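Local coordinates for DegV domain-containing protein Cgl2349/cg2579 (Corynebacterium glutamicum, PDB 3EGL) that binds long-chain fatty acids such as palmitate and may take part in lipid transport or fatty acid metabolism, at residues Arg7-Ser12 with Thr27-His32. Numbering follows the deposited sequence.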
loop_
_atom_site.group_PDB
_atom_site.type_symbol
_atom_site.label_atom_id
_atom_site.label_comp_id
_atom_site.label_asym_id
_atom_site.label_seq_id
_atom_site.Cartn_x
_atom_site.Cartn_y
_atom_site.Cartn_z
ATOM N N ARG A 7 -6.826 14.208 -11.349
ATOM C CA ARG A 7 -7.604 13.161 -10.727
ATOM C C ARG A 7 -6.696 12.028 -10.285
ATOM O O ARG A 7 -5.807 11.630 -11.042
ATOM C CB ARG A 7 -8.677 12.633 -11.681
ATOM C CG ARG A 7 -9.711 13.667 -12.138
ATOM C CD ARG A 7 -11.040 12.973 -12.235
ATOM N NE ARG A 7 -11.881 13.498 -11.203
ATOM C CZ ARG A 7 -12.533 12.825 -10.274
ATOM N NH1 ARG A 7 -12.510 11.517 -10.202
ATOM N NH2 ARG A 7 -13.231 13.520 -9.409
ATOM N N VAL A 8 -6.936 11.513 -9.078
ATOM C CA VAL A 8 -6.094 10.464 -8.509
ATOM C C VAL A 8 -6.803 9.111 -8.464
ATOM O O VAL A 8 -7.974 9.014 -8.087
ATOM C CB VAL A 8 -5.606 10.858 -7.105
ATOM C CG1 VAL A 8 -4.730 9.740 -6.471
ATOM C CG2 VAL A 8 -4.830 12.190 -7.177
ATOM N N ILE A 9 -6.081 8.076 -8.880
ATOM C CA ILE A 9 -6.609 6.713 -8.960
ATOM C C ILE A 9 -5.626 5.785 -8.297
ATOM O O ILE A 9 -4.419 5.869 -8.554
ATOM C CB ILE A 9 -6.769 6.225 -10.427
ATOM C CG1 ILE A 9 -7.578 7.239 -11.248
ATOM C CG2 ILE A 9 -7.483 4.860 -10.485
ATOM C CD1 ILE A 9 -7.955 6.734 -12.714
ATOM N N VAL A 10 -6.155 4.895 -7.458
ATOM C CA VAL A 10 -5.377 3.808 -6.856
ATOM C C VAL A 10 -6.158 2.519 -7.084
ATOM O O VAL A 10 -7.272 2.541 -7.578
ATOM C CB VAL A 10 -5.151 3.966 -5.287
ATOM C CG1 VAL A 10 -4.462 5.238 -4.960
ATOM C CG2 VAL A 10 -6.471 3.902 -4.525
ATOM N N ASP A 11 -5.561 1.399 -6.693
ATOM C CA ASP A 11 -6.275 0.148 -6.693
ATOM C C ASP A 11 -6.609 -0.185 -5.223
ATOM O O ASP A 11 -6.242 0.590 -4.304
ATOM C CB ASP A 11 -5.496 -0.936 -7.441
ATOM C CG ASP A 11 -4.116 -1.239 -6.818
ATOM O OD1 ASP A 11 -4.114 -1.794 -5.691
ATOM O OD2 ASP A 11 -3.046 -0.968 -7.464
ATOM N N SER A 12 -7.317 -1.295 -5.007
ATOM C CA SER A 12 -7.810 -1.630 -3.672
ATOM C C SER A 12 -6.656 -1.966 -2.706
ATOM O O SER A 12 -6.795 -1.785 -1.501
ATOM C CB SER A 12 -8.820 -2.782 -3.736
ATOM O OG SER A 12 -8.107 -3.918 -4.192
ATOM N N THR A 27 -10.336 7.789 -6.937
ATOM C CA THR A 27 -10.976 6.659 -7.572
ATOM C C THR A 27 -10.236 5.387 -7.136
ATOM O O THR A 27 -8.982 5.310 -7.221
ATOM C CB THR A 27 -10.931 6.803 -9.121
ATOM O OG1 THR A 27 -11.499 8.060 -9.498
ATOM C CG2 THR A 27 -11.722 5.693 -9.823
ATOM N N VAL A 28 -11.009 4.404 -6.664
ATOM C CA VAL A 28 -10.459 3.090 -6.295
ATOM C C VAL A 28 -10.843 1.983 -7.330
ATOM O O VAL A 28 -12.016 1.783 -7.606
ATOM C CB VAL A 28 -10.885 2.723 -4.844
ATOM C CG1 VAL A 28 -10.290 1.355 -4.404
ATOM C CG2 VAL A 28 -10.487 3.881 -3.866
ATOM N N ILE A 29 -9.864 1.300 -7.926
ATOM C CA ILE A 29 -10.193 0.134 -8.772
ATOM C C ILE A 29 -9.843 -1.122 -8.029
ATOM O O ILE A 29 -8.697 -1.274 -7.592
ATOM C CB ILE A 29 -9.371 0.078 -10.102
ATOM C CG1 ILE A 29 -9.191 1.451 -10.678
ATOM C CG2 ILE A 29 -10.074 -0.846 -11.149
ATOM C CD1 ILE A 29 -8.134 1.449 -11.709
ATOM N N ASN A 30 -10.787 -2.037 -7.918
ATOM C CA ASN A 30 -10.547 -3.293 -7.193
ATOM C C ASN A 30 -9.708 -4.342 -7.928
ATOM O O ASN A 30 -10.029 -4.710 -9.065
ATOM C CB ASN A 30 -11.886 -3.923 -6.786
ATOM C CG ASN A 30 -12.618 -3.092 -5.743
ATOM O OD1 ASN A 30 -12.017 -2.265 -5.054
ATOM N ND2 ASN A 30 -13.923 -3.283 -5.644
ATOM N N LEU A 31 -8.676 -4.855 -7.261
ATOM C CA LEU A 31 -7.981 -6.080 -7.725
ATOM C C LEU A 31 -8.950 -7.284 -7.649
ATOM O O LEU A 31 -10.020 -7.172 -7.057
ATOM C CB LEU A 31 -6.748 -6.344 -6.867
ATOM C CG LEU A 31 -5.758 -5.186 -6.796
ATOM C CD1 LEU A 31 -4.596 -5.409 -5.757
ATOM C CD2 LEU A 31 -5.251 -4.936 -8.211
ATOM N N HIS A 32 -8.581 -8.426 -8.231
ATOM C CA HIS A 32 -9.499 -9.583 -8.309
ATOM C C HIS A 32 -9.241 -10.697 -7.301
ATOM O O HIS A 32 -8.094 -11.126 -7.079
ATOM C CB HIS A 32 -9.498 -10.169 -9.723
ATOM C CG HIS A 32 -9.760 -9.143 -10.773
ATOM N ND1 HIS A 32 -11.016 -8.618 -10.996
ATOM C CD2 HIS A 32 -8.924 -8.484 -11.609
ATOM C CE1 HIS A 32 -10.948 -7.700 -11.940
ATOM N NE2 HIS A 32 -9.694 -7.616 -12.341
HETATM O O HOH W 1 -10.103 10.297 -8.897
#
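Thr-27 starts the pairing: its N donates to Val-8 O and its O accepts a hydrogen bond from Val-10 N, 2.9 Å away and nearly along the C=O axis. Its OG1 sits beside the backbone N (chi1 -55°) and donates to a water that in turn donates to Val-8 O, so this carbonyl is gripped twice. The Arg-7 guanidinium brings an edge toward the same OG1, while its NH2 forms a salt bridge with Asp-25. Val-28 lies on the other face of the sheet, alongside Val-10, with CG2 4.1 Å from Val-10 CG2. Ile-29 N then donates to Val-10 O, and the side chain crosses Ile-9 obliquely, CD1 3.7 Å from Ile-9 CG2, on the face covered by helix 47-60. Ile-29 O accepts a weak, bent hydrogen bond from Ser-12 N (123° at the hydrogen) as the strand pairing ends. Leu-31 N donates to Ser-12 OG at 3.3 Å, a hydroxyl also hydrogen-bonded to Asp-244. Leu-31 CD1 rests 3.6 Å from Asp-11 OD1, which Ser-13 holds, and the leucine side chain comes within about 4 Å of bound palmitic acid. These parallel strands, joined through helix 18-23, form the first beta-alpha-beta unit of the DegV fold, its C-terminal end reaching the fatty-acid site.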